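Long-range contacts in tRNA (guanosine(18)-2'-O)-methyltransferase (Aquifex aeolicus, PDB 1ZJR), which catalyses the 2'-O-methylation of guanosine 18 in a subset of tRNAs, taking the methyl group from S-adenosyl-L-methionine: residues D25-A30 with P120-V125; L54-A59 with V78-V83; Q99-W104 with R113-T118; E108-R113 with K142-P147. All coordinates share one frame; numbering follows the deposited sequence.

Contact 1: D25-A30 with P120-V125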
# COMPACT_ATOMS: atom_id res chain seq x y z
N ASP A 25 0.03 -10.09 -2.41
CA ASP A 25 -1.10 -10.26 -1.51
C ASP A 25 -1.39 -9.10 -0.53
O ASP A 25 -2.47 -9.03 0.06
CB ASP A 25 -0.82 -11.54 -0.72
CG ASP A 25 -2.00 -12.04 0.01
OD1 ASP A 25 -3.08 -12.10 -0.62
OD2 ASP A 25 -1.84 -12.38 1.20
N LEU A 26 -0.41 -8.22 -0.34
CA LEU A 26 -0.55 -7.10 0.58
C LEU A 26 -0.82 -5.82 -0.23
O LEU A 26 0.09 -5.26 -0.83
CB LEU A 26 0.73 -6.96 1.41
CG LEU A 26 0.74 -5.92 2.53
CD1 LEU A 26 -0.42 -6.18 3.49
CD2 LEU A 26 2.06 -5.98 3.26
N ILE A 27 -2.07 -5.38 -0.22
CA ILE A 27 -2.50 -4.22 -1.00
C ILE A 27 -2.70 -2.99 -0.12
O ILE A 27 -3.12 -3.11 1.02
CB ILE A 27 -3.85 -4.50 -1.71
CG1 ILE A 27 -3.81 -5.86 -2.41
CG2 ILE A 27 -4.17 -3.38 -2.71
CD1 ILE A 27 -2.76 -5.98 -3.49
N VAL A 28 -2.41 -1.82 -0.66
CA VAL A 28 -2.61 -0.58 0.08
C VAL A 28 -3.55 0.32 -0.71
O VAL A 28 -3.43 0.44 -1.94
CB VAL A 28 -1.29 0.19 0.32
CG1 VAL A 28 -1.59 1.53 0.99
CG2 VAL A 28 -0.36 -0.63 1.21
N PHE A 29 -4.49 0.95 -0.01
CA PHE A 29 -5.45 1.85 -0.64
C PHE A 29 -5.34 3.18 0.11
O PHE A 29 -5.58 3.23 1.31
CB PHE A 29 -6.87 1.31 -0.50
CG PHE A 29 -7.89 2.04 -1.35
CD1 PHE A 29 -8.39 1.45 -2.51
CD2 PHE A 29 -8.31 3.32 -1.00
CE1 PHE A 29 -9.30 2.13 -3.32
CE2 PHE A 29 -9.23 4.01 -1.81
CZ PHE A 29 -9.72 3.41 -2.97
N ALA A 30 -4.97 4.24 -0.61
CA ALA A 30 -4.83 5.57 -0.03
C ALA A 30 -6.14 6.32 -0.28
O ALA A 30 -6.48 6.66 -1.41
CB ALA A 30 -3.67 6.31 -0.68
N PRO A 120 -4.37 -12.55 2.69
CA PRO A 120 -4.64 -11.52 1.68
C PRO A 120 -5.30 -10.33 2.37
O PRO A 120 -6.38 -10.46 2.97
CB PRO A 120 -5.59 -12.24 0.71
CG PRO A 120 -5.05 -13.65 0.74
CD PRO A 120 -4.82 -13.88 2.23
N THR A 121 -4.65 -9.18 2.26
CA THR A 121 -5.13 -7.98 2.94
C THR A 121 -5.03 -6.68 2.13
O THR A 121 -4.06 -6.47 1.40
CB THR A 121 -4.31 -7.73 4.22
OG1 THR A 121 -4.43 -8.86 5.09
CG2 THR A 121 -4.79 -6.46 4.95
N VAL A 122 -6.03 -5.83 2.28
CA VAL A 122 -6.00 -4.52 1.65
C VAL A 122 -6.01 -3.55 2.84
O VAL A 122 -6.98 -3.49 3.59
CB VAL A 122 -7.26 -4.22 0.79
CG1 VAL A 122 -7.21 -2.77 0.32
CG2 VAL A 122 -7.32 -5.14 -0.42
N LEU A 123 -4.91 -2.83 3.03
CA LEU A 123 -4.82 -1.85 4.12
C LEU A 123 -5.29 -0.50 3.58
O LEU A 123 -4.71 0.02 2.63
CB LEU A 123 -3.37 -1.71 4.60
CG LEU A 123 -3.14 -0.53 5.56
CD1 LEU A 123 -3.91 -0.77 6.85
CD2 LEU A 123 -1.65 -0.35 5.84
N VAL A 124 -6.33 0.06 4.18
CA VAL A 124 -6.85 1.35 3.73
C VAL A 124 -6.49 2.44 4.74
O VAL A 124 -6.82 2.33 5.92
CB VAL A 124 -8.39 1.33 3.57
CG1 VAL A 124 -8.85 2.59 2.85
CG2 VAL A 124 -8.82 0.09 2.81
N VAL A 125 -5.81 3.48 4.26
CA VAL A 125 -5.40 4.60 5.11
C VAL A 125 -5.95 5.87 4.46
O VAL A 125 -6.36 5.84 3.30
CB VAL A 125 -3.86 4.72 5.20
CG1 VAL A 125 -3.27 3.45 5.81
CG2 VAL A 125 -3.28 4.96 3.81

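Contact 2: L54-A59 with V78-V83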
# COMPACT_ATOMS: atom_id res chain seq x y z
N LEU A 54 -0.71 -0.26 -5.19
CA LEU A 54 -1.18 0.88 -4.39
C LEU A 54 -2.30 1.54 -5.18
O LEU A 54 -2.08 2.00 -6.30
CB LEU A 54 -0.05 1.91 -4.21
CG LEU A 54 -0.03 2.90 -3.03
CD1 LEU A 54 0.54 4.21 -3.52
CD2 LEU A 54 -1.40 3.11 -2.42
N TYR A 55 -3.50 1.57 -4.61
CA TYR A 55 -4.64 2.20 -5.26
C TYR A 55 -4.91 3.48 -4.49
O TYR A 55 -4.57 3.58 -3.31
CB TYR A 55 -5.88 1.30 -5.17
CG TYR A 55 -5.74 0.02 -5.97
CD1 TYR A 55 -5.04 -1.07 -5.46
CD2 TYR A 55 -6.30 -0.09 -7.24
CE1 TYR A 55 -4.89 -2.23 -6.20
CE2 TYR A 55 -6.17 -1.26 -7.99
CZ TYR A 55 -5.46 -2.32 -7.46
OH TYR A 55 -5.31 -3.48 -8.19
N TYR A 56 -5.51 4.46 -5.15
CA TYR A 56 -5.80 5.72 -4.47
C TYR A 56 -7.04 6.41 -5.02
O TYR A 56 -7.41 6.24 -6.18
CB TYR A 56 -4.59 6.65 -4.56
CG TYR A 56 -4.37 7.30 -5.90
CD1 TYR A 56 -4.91 8.55 -6.20
CD2 TYR A 56 -3.59 6.67 -6.88
CE1 TYR A 56 -4.68 9.16 -7.43
CE2 TYR A 56 -3.36 7.27 -8.11
CZ TYR A 56 -3.91 8.52 -8.38
OH TYR A 56 -3.66 9.13 -9.58
N TYR A 57 -7.68 7.18 -4.15
CA TYR A 57 -8.88 7.94 -4.47
C TYR A 57 -8.56 9.37 -4.05
O TYR A 57 -8.11 9.59 -2.93
CB TYR A 57 -10.04 7.39 -3.65
CG TYR A 57 -11.34 8.17 -3.74
CD1 TYR A 57 -11.93 8.70 -2.60
CD2 TYR A 57 -12.02 8.31 -4.95
CE1 TYR A 57 -13.17 9.35 -2.65
CE2 TYR A 57 -13.25 8.95 -5.02
CZ TYR A 57 -13.82 9.46 -3.87
OH TYR A 57 -15.05 10.08 -3.92
N HIS A 58 -8.77 10.34 -4.93
CA HIS A 58 -8.46 11.72 -4.56
C HIS A 58 -9.48 12.74 -5.05
O HIS A 58 -10.21 12.49 -6.01
CB HIS A 58 -7.06 12.08 -5.06
CG HIS A 58 -6.57 13.42 -4.59
ND1 HIS A 58 -6.59 13.79 -3.26
CD2 HIS A 58 -6.06 14.47 -5.27
CE1 HIS A 58 -6.10 15.01 -3.14
NE2 HIS A 58 -5.77 15.44 -4.35
N ALA A 59 -9.52 13.88 -4.37
CA ALA A 59 -10.44 14.96 -4.69
C ALA A 59 -10.33 15.40 -6.15
O ALA A 59 -9.25 15.34 -6.75
CB ALA A 59 -10.19 16.14 -3.77
N VAL A 78 6.18 0.20 -8.13
CA VAL A 78 4.93 -0.08 -7.44
C VAL A 78 3.85 0.33 -8.44
O VAL A 78 3.96 1.39 -9.05
CB VAL A 78 4.76 0.76 -6.15
CG1 VAL A 78 3.36 0.58 -5.58
CG2 VAL A 78 5.80 0.35 -5.10
N PHE A 79 2.84 -0.51 -8.63
CA PHE A 79 1.75 -0.17 -9.55
C PHE A 79 0.81 0.76 -8.80
O PHE A 79 0.24 0.39 -7.77
CB PHE A 79 0.96 -1.41 -9.99
CG PHE A 79 1.66 -2.25 -11.01
CD1 PHE A 79 2.39 -3.37 -10.63
CD2 PHE A 79 1.58 -1.93 -12.36
CE1 PHE A 79 3.03 -4.17 -11.58
CE2 PHE A 79 2.21 -2.72 -13.32
CZ PHE A 79 2.94 -3.84 -12.93
N ILE A 80 0.66 1.98 -9.31
CA ILE A 80 -0.20 2.97 -8.69
C ILE A 80 -1.41 3.18 -9.59
O ILE A 80 -1.28 3.59 -10.75
CB ILE A 80 0.58 4.29 -8.49
CG1 ILE A 80 1.88 4.01 -7.73
CG2 ILE A 80 -0.27 5.29 -7.72
CD1 ILE A 80 2.82 5.20 -7.62
N GLU A 81 -2.59 2.88 -9.07
CA GLU A 81 -3.83 2.99 -9.83
C GLU A 81 -4.90 3.86 -9.18
O GLU A 81 -5.29 3.64 -8.03
CB GLU A 81 -4.41 1.59 -10.07
CG GLU A 81 -5.62 1.55 -11.00
CD GLU A 81 -6.13 0.13 -11.21
OE1 GLU A 81 -5.31 -0.75 -11.54
OE2 GLU A 81 -7.35 -0.10 -11.06
N LYS A 82 -5.37 4.85 -9.93
CA LYS A 82 -6.41 5.76 -9.46
C LYS A 82 -7.76 5.04 -9.54
O LYS A 82 -8.03 4.34 -10.51
CB LYS A 82 -6.41 7.02 -10.34
CG LYS A 82 -7.55 8.00 -10.08
CD LYS A 82 -7.40 9.25 -10.95
CE LYS A 82 -8.68 10.07 -10.99
NZ LYS A 82 -8.52 11.32 -11.79
N VAL A 83 -8.58 5.22 -8.51
CA VAL A 83 -9.90 4.60 -8.43
C VAL A 83 -10.93 5.72 -8.30
O VAL A 83 -10.67 6.71 -7.63
CB VAL A 83 -9.99 3.67 -7.20
CG1 VAL A 83 -11.43 3.24 -6.96
CG2 VAL A 83 -9.11 2.44 -7.42
O HOH W 1 -6.25 -3.21 -11.02

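Contact 3: Q99-W104 with R113-T118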
# COMPACT_ATOMS: atom_id res chain seq x y z
N GLN A 99 -9.19 -9.42 3.20
CA GLN A 99 -9.78 -8.78 4.36
C GLN A 99 -9.49 -7.29 4.20
O GLN A 99 -8.38 -6.90 3.82
CB GLN A 99 -9.16 -9.28 5.67
CG GLN A 99 -7.69 -8.93 5.88
CD GLN A 99 -7.19 -9.27 7.28
OE1 GLN A 99 -5.99 -9.25 7.54
NE2 GLN A 99 -8.11 -9.56 8.19
N ILE A 100 -10.49 -6.46 4.46
CA ILE A 100 -10.34 -5.02 4.34
C ILE A 100 -10.07 -4.45 5.73
O ILE A 100 -10.92 -4.51 6.62
CB ILE A 100 -11.61 -4.37 3.76
CG1 ILE A 100 -12.04 -5.12 2.49
CG2 ILE A 100 -11.36 -2.90 3.47
CD1 ILE A 100 -10.99 -5.16 1.40
N VAL A 101 -8.86 -3.91 5.91
CA VAL A 101 -8.41 -3.34 7.17
C VAL A 101 -8.33 -1.82 7.02
O VAL A 101 -7.53 -1.31 6.24
CB VAL A 101 -7.02 -3.91 7.54
CG1 VAL A 101 -6.53 -3.36 8.87
CG2 VAL A 101 -7.09 -5.44 7.59
N ALA A 102 -9.16 -1.11 7.78
CA ALA A 102 -9.18 0.35 7.67
C ALA A 102 -8.88 1.11 8.95
O ALA A 102 -9.34 0.75 10.03
CB ALA A 102 -10.53 0.79 7.12
N THR A 103 -8.10 2.17 8.82
CA THR A 103 -7.77 3.01 9.96
C THR A 103 -9.02 3.83 10.24
O THR A 103 -9.46 4.62 9.40
CB THR A 103 -6.62 3.98 9.64
OG1 THR A 103 -6.97 4.75 8.49
CG2 THR A 103 -5.34 3.20 9.37
N TRP A 104 -9.60 3.65 11.42
CA TRP A 104 -10.81 4.36 11.82
C TRP A 104 -10.60 4.87 13.24
O TRP A 104 -10.43 4.09 14.17
CB TRP A 104 -12.01 3.39 11.74
CG TRP A 104 -13.34 4.00 12.07
CD1 TRP A 104 -14.10 3.75 13.18
CD2 TRP A 104 -14.08 4.95 11.29
NE1 TRP A 104 -15.26 4.48 13.14
CE2 TRP A 104 -15.28 5.23 11.99
CE3 TRP A 104 -13.85 5.59 10.06
CZ2 TRP A 104 -16.24 6.13 11.51
CZ3 TRP A 104 -14.81 6.48 9.58
CH2 TRP A 104 -15.99 6.74 10.31
N ARG A 113 -2.13 -4.04 16.02
CA ARG A 113 -1.33 -5.27 16.10
C ARG A 113 -2.17 -6.53 16.29
O ARG A 113 -1.64 -7.64 16.28
CB ARG A 113 -0.29 -5.16 17.23
CG ARG A 113 0.71 -4.02 17.05
CD ARG A 113 1.91 -4.16 17.98
NE ARG A 113 2.86 -3.06 17.81
CZ ARG A 113 2.84 -1.93 18.51
NH1 ARG A 113 1.91 -1.74 19.44
NH2 ARG A 113 3.74 -0.98 18.27
N GLU A 114 -3.48 -6.36 16.43
CA GLU A 114 -4.36 -7.51 16.63
C GLU A 114 -4.80 -8.15 15.32
O GLU A 114 -5.37 -9.24 15.30
CB GLU A 114 -5.59 -7.09 17.46
CG GLU A 114 -5.22 -6.66 18.87
CD GLU A 114 -6.42 -6.28 19.72
OE1 GLU A 114 -6.22 -5.84 20.87
OE2 GLU A 114 -7.57 -6.43 19.24
N VAL A 115 -4.51 -7.48 14.21
CA VAL A 115 -4.86 -7.98 12.89
C VAL A 115 -3.79 -8.94 12.36
O VAL A 115 -2.61 -8.79 12.66
CB VAL A 115 -5.02 -6.80 11.89
CG1 VAL A 115 -5.14 -7.32 10.47
CG2 VAL A 115 -6.24 -5.98 12.25
N ASP A 116 -4.23 -9.92 11.59
CA ASP A 116 -3.31 -10.89 10.98
C ASP A 116 -3.06 -10.40 9.55
O ASP A 116 -3.88 -10.61 8.66
CB ASP A 116 -3.95 -12.28 10.95
CG ASP A 116 -3.08 -13.32 10.27
OD1 ASP A 116 -2.02 -12.95 9.72
OD2 ASP A 116 -3.47 -14.51 10.28
N TYR A 117 -1.92 -9.74 9.34
CA TYR A 117 -1.59 -9.20 8.03
C TYR A 117 -0.96 -10.21 7.07
O TYR A 117 -0.63 -9.86 5.94
CB TYR A 117 -0.64 -7.99 8.17
CG TYR A 117 -1.22 -6.85 8.98
CD1 TYR A 117 -1.05 -6.79 10.36
CD2 TYR A 117 -1.99 -5.86 8.37
CE1 TYR A 117 -1.63 -5.76 11.12
CE2 TYR A 117 -2.58 -4.83 9.11
CZ TYR A 117 -2.39 -4.79 10.48
OH TYR A 117 -2.97 -3.79 11.22
N THR A 118 -0.81 -11.46 7.49
CA THR A 118 -0.20 -12.48 6.63
C THR A 118 -1.17 -13.07 5.61
O THR A 118 -0.74 -13.74 4.66
CB THR A 118 0.41 -13.65 7.46
OG1 THR A 118 -0.64 -14.40 8.08
CG2 THR A 118 1.35 -13.10 8.52

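Contact 4: E108-R113 with K142-P147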
# COMPACT_ATOMS: atom_id res chain seq x y z
N GLU A 108 -14.12 2.18 19.31
CA GLU A 108 -14.59 0.85 18.95
C GLU A 108 -13.55 0.08 18.13
O GLU A 108 -13.64 -1.14 17.99
CB GLU A 108 -15.89 0.96 18.15
CG GLU A 108 -15.73 1.70 16.83
CD GLU A 108 -17.06 2.13 16.23
OE1 GLU A 108 -17.05 2.73 15.14
OE2 GLU A 108 -18.11 1.86 16.86
N SER A 109 -12.57 0.80 17.59
CA SER A 109 -11.53 0.18 16.79
C SER A 109 -10.56 -0.62 17.65
O SER A 109 -10.44 -0.38 18.85
CB SER A 109 -10.76 1.25 16.00
OG SER A 109 -11.63 1.95 15.13
N VAL A 110 -9.85 -1.55 17.03
CA VAL A 110 -8.90 -2.37 17.77
C VAL A 110 -7.46 -1.95 17.50
O VAL A 110 -7.17 -1.30 16.49
CB VAL A 110 -9.05 -3.86 17.40
CG1 VAL A 110 -10.49 -4.30 17.62
CG2 VAL A 110 -8.63 -4.09 15.96
N ASN A 111 -6.57 -2.33 18.41
CA ASN A 111 -5.14 -2.04 18.29
C ASN A 111 -4.68 -2.69 16.98
O ASN A 111 -4.97 -3.86 16.72
CB ASN A 111 -4.41 -2.65 19.50
CG ASN A 111 -2.92 -2.37 19.49
OD1 ASN A 111 -2.20 -2.79 18.60
ND2 ASN A 111 -2.45 -1.65 20.51
N PHE A 112 -3.97 -1.92 16.15
CA PHE A 112 -3.52 -2.41 14.84
C PHE A 112 -2.70 -3.70 14.87
O PHE A 112 -2.58 -4.39 13.85
CB PHE A 112 -2.74 -1.31 14.11
CG PHE A 112 -1.33 -1.13 14.61
CD1 PHE A 112 -0.25 -1.56 13.85
CD2 PHE A 112 -1.09 -0.52 15.83
CE1 PHE A 112 1.06 -1.40 14.30
CE2 PHE A 112 0.22 -0.35 16.30
CZ PHE A 112 1.29 -0.79 15.53
N ARG A 113 -2.13 -4.04 16.02
CA ARG A 113 -1.33 -5.27 16.10
C ARG A 113 -2.17 -6.53 16.29
O ARG A 113 -1.64 -7.64 16.28
CB ARG A 113 -0.29 -5.16 17.23
CG ARG A 113 0.71 -4.02 17.05
CD ARG A 113 1.91 -4.16 17.98
NE ARG A 113 2.86 -3.06 17.81
CZ ARG A 113 2.84 -1.93 18.51
NH1 ARG A 113 1.91 -1.74 19.44
NH2 ARG A 113 3.74 -0.98 18.27
N LYS A 142 -11.90 -5.13 9.42
CA LYS A 142 -11.22 -4.71 10.64
C LYS A 142 -11.10 -3.19 10.67
O LYS A 142 -10.81 -2.56 9.65
CB LYS A 142 -9.82 -5.32 10.71
CG LYS A 142 -9.77 -6.84 10.87
CD LYS A 142 -10.23 -7.26 12.26
CE LYS A 142 -10.09 -8.76 12.45
NZ LYS A 142 -10.90 -9.51 11.45
N LYS A 143 -11.36 -2.60 11.84
CA LYS A 143 -11.24 -1.16 12.04
C LYS A 143 -10.11 -1.01 13.04
O LYS A 143 -10.21 -1.48 14.17
CB LYS A 143 -12.54 -0.59 12.61
CG LYS A 143 -13.74 -0.76 11.69
CD LYS A 143 -14.98 -0.09 12.25
CE LYS A 143 -15.36 -0.64 13.61
NZ LYS A 143 -16.56 0.05 14.17
N ILE A 144 -9.03 -0.34 12.64
CA ILE A 144 -7.86 -0.22 13.51
C ILE A 144 -7.41 1.18 13.90
O ILE A 144 -7.68 2.17 13.22
CB ILE A 144 -6.64 -0.91 12.87
CG1 ILE A 144 -6.34 -0.27 11.50
CG2 ILE A 144 -6.89 -2.40 12.73
CD1 ILE A 144 -5.02 -0.70 10.87
N VAL A 145 -6.70 1.24 15.02
CA VAL A 145 -6.14 2.49 15.52
C VAL A 145 -4.75 2.17 16.03
O VAL A 145 -4.44 1.01 16.33
CB VAL A 145 -6.94 3.09 16.69
CG1 VAL A 145 -8.25 3.68 16.19
CG2 VAL A 145 -7.20 2.04 17.76
N ILE A 146 -3.92 3.20 16.12
CA ILE A 146 -2.57 3.07 16.64
C ILE A 146 -2.64 3.72 18.02
O ILE A 146 -3.15 4.84 18.16
CB ILE A 146 -1.55 3.82 15.75
CG1 ILE A 146 -1.49 3.16 14.36
CG2 ILE A 146 -0.17 3.80 16.41
CD1 ILE A 146 -0.61 3.91 13.36
N PRO A 147 -2.14 3.05 19.07
CA PRO A 147 -2.18 3.63 20.41
C PRO A 147 -1.47 4.98 20.53
O PRO A 147 -0.37 5.15 20.02
CB PRO A 147 -1.54 2.54 21.29
CG PRO A 147 -0.61 1.85 20.35
CD PRO A 147 -1.43 1.75 19.08

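Contact 1: D25-A30 with P120-V125
D25-A30 and P120-V125 meet as neighbouring parallel strands in the middle of the central sheet, their axes 4.4 Å apart and inclined by 22°. Five near-straight backbone hydrogen bonds establish the register: T121 N binds D25 O, T121 O receives I27 N, and the ladder continues through I27 O, L123 and F29 to V125 N. The shortest, L123 N to I27 O, spans 2.7 Å. On the face formed by I27, F29, V122 and V124, valine methyls pack on I27 CB and the F29 ring. V122 CG2 lies 3.8 Å from I27 CB, and V124 CG1 comes within 4.0 Å of F29 CD2, the valine and the phenylalanine lying side by side and pointing the same way. The face carrying V28, L123 and V125 is covered by helix 157-174, through T161, I164 and L165. At the start of the pair, D25 gives its backbone O to the ladder, while its side-chain oxygen OD2 forms a salt bridge with R172 of that same helix. An alanine here would probably leave the R172 guanidinium without this carboxylate and weaken the tie between helix and strand end. Two buried parallel strands joined by a regular ladder, with a helix over one face, are the core pattern of the alpha/beta SPOUT methyltransferase fold.

Contact 2: L54-A59 with V78-V83
Y56 packs across K82 between two parallel strands, 54-57 and 79-82, the latter an outermost strand of the sheet within this chain. Y56 holds CG between its backbone N and carbonyl carbon (chi1 75°), and its ring lies over K82. K82 CA sits over one ring face, offset toward the rim, 3.9 Å from the centroid and 20° off the normal, a CH-pi contact. K82 CB closes on Y56 CZ at 3.5 Å, and I80 CG2 approaches Y56 CE2 obliquely at 3.7 Å. The Y56 hydroxyl hydrogen-bonds to the carbonyl oxygen of K62. An alanine here would probably leave that carbonyl without this donor and uncover K82 and I80.

On the other face, the Y55 ring and the extended E81 side chain lie side by side and point the same way, ring and carboxylate planes 71° apart, with E81 OE2 at the ring edge, 3.5 Å from Y55 CE2. A water donates to E81 OE1 at 2.7 Å and also bonds the Y55 hydroxyl at 3.0 Å. V83 CG2 packs at the same ring's edge, 3.8 Å from Y55 CD2. Four backbone bonds fix the register: L54 N to F79 O, E81 N to L54 O, Y56 N to E81 O and V83 N to Y56 O. The chemistry thus differs between the faces: Y56 covers the K82 backbone and aliphatic carbons and its hydroxyl is satisfied by K62 O, while Y55 sets its ring edge beside the E81 carboxylate, with a water linking the polar ends.

Contact 3: Q99-W104 with R113-T118
V101 and V115 reach toward each other tip to tip, V101 CG2 meeting V115 CG1 at 4.0 Å. The first torsions explain the pairing: V101 CG2 stands anti to its carbonyl carbon, whereas V115 CG1 stands anti to its backbone N (chi1 170°). That same V115 methyl is seated over the centre of the Y117 ring, 3.7 Å above its plane, so one carbon touches both the strand and the loop's own aromatic. The other V101 branch, CG1, comes to 4.2 Å from Y117 CE2 at an oblique angle. Q99 extends beyond CG and slides past V115 in the opposite direction. Only 166 Å² is buried in all, and the nearest CA pair, V101 and V115, is still 8.2 Å apart, which shows that side chains rather than paired backbones make the contact.

The loop end is shaped locally by D116 OD1, gripped twice. T118 N approaches it on the anti side, 31° out of the carboxylate plane, at 2.9 Å, closing an Asx turn, and T118 OG1 donates to its syn lone pair at 2.6 Å.

Strand 99-103 runs between strands 121-126 and 142-145. Beside it, the loop packs V115 and Y117 on I144 of strand 142-145, while I164 and A168 of helix 157-174 press on Y117 and Q171 binds V115 O and Y117 N.

Contact 4: E108-R113 with K142-P147
E108 OE1 is gripped by K143 NZ in a 2.9 Å salt bridge and, more weakly, by W104 NE1. The E108 and K143 side chains cross obliquely at the exposed surface, K143 bending at chi3 (-59°). The bridge flanks a short parallel beta pairing in which strand 110-111, an outermost strand within this chain, lies beside 142-145 in the SPOUT sheet. V110 N bonds K143 O, V110 O takes V145 N, and F112 N follows on V145 O at 3.0 Å.

S109 packs tightly before the pairing, its CB 3.5 Å from V145 CG1, while its hydroxyl bonds W104 O. After it, F112 crosses P147 at about a right angle, P147 CD meeting the ring edge in plane at 3.9 Å from F112 CE2. F112 CD2 also touches CG1 of I146, a residue predicted to bind S-adenosyl-L-methionine, at 4.0 Å, and F112 CB reaches I144 CD1 at the same separation. N111 OD1 accepts R113 N at 2.9 Å, an Asx turn. The R113 guanidinium then lies against F112, whose CZ is 3.4 Å above the centre of the guanidinium plane.

In the fold
All four contacts reach one parallel sheet. Contacts 1 and 2 have centres 11 Å apart and are joined by a probable hydrogen bond from A30 N to Y55 O at 2.8 Å. In the other direction contact 1 borders contact 3, centres 9 Å apart, through a probable hydrogen bond from V124 N to V101 O. Contacts 3 and 4 are tied by the hydrogen bond between Y117 OH and F112 O, while contact 2 lies 24 Å, centre to centre, from contact 4 and away from the predicted cofactor site. The predicted site includes T103, within the 99-104 segment, I146 of contact 4, and L155. The V125 side chain comes about 4 Å from that of T103, whose OG1 hydrogen-bonds a glycerol, probably from the crystallisation liquor.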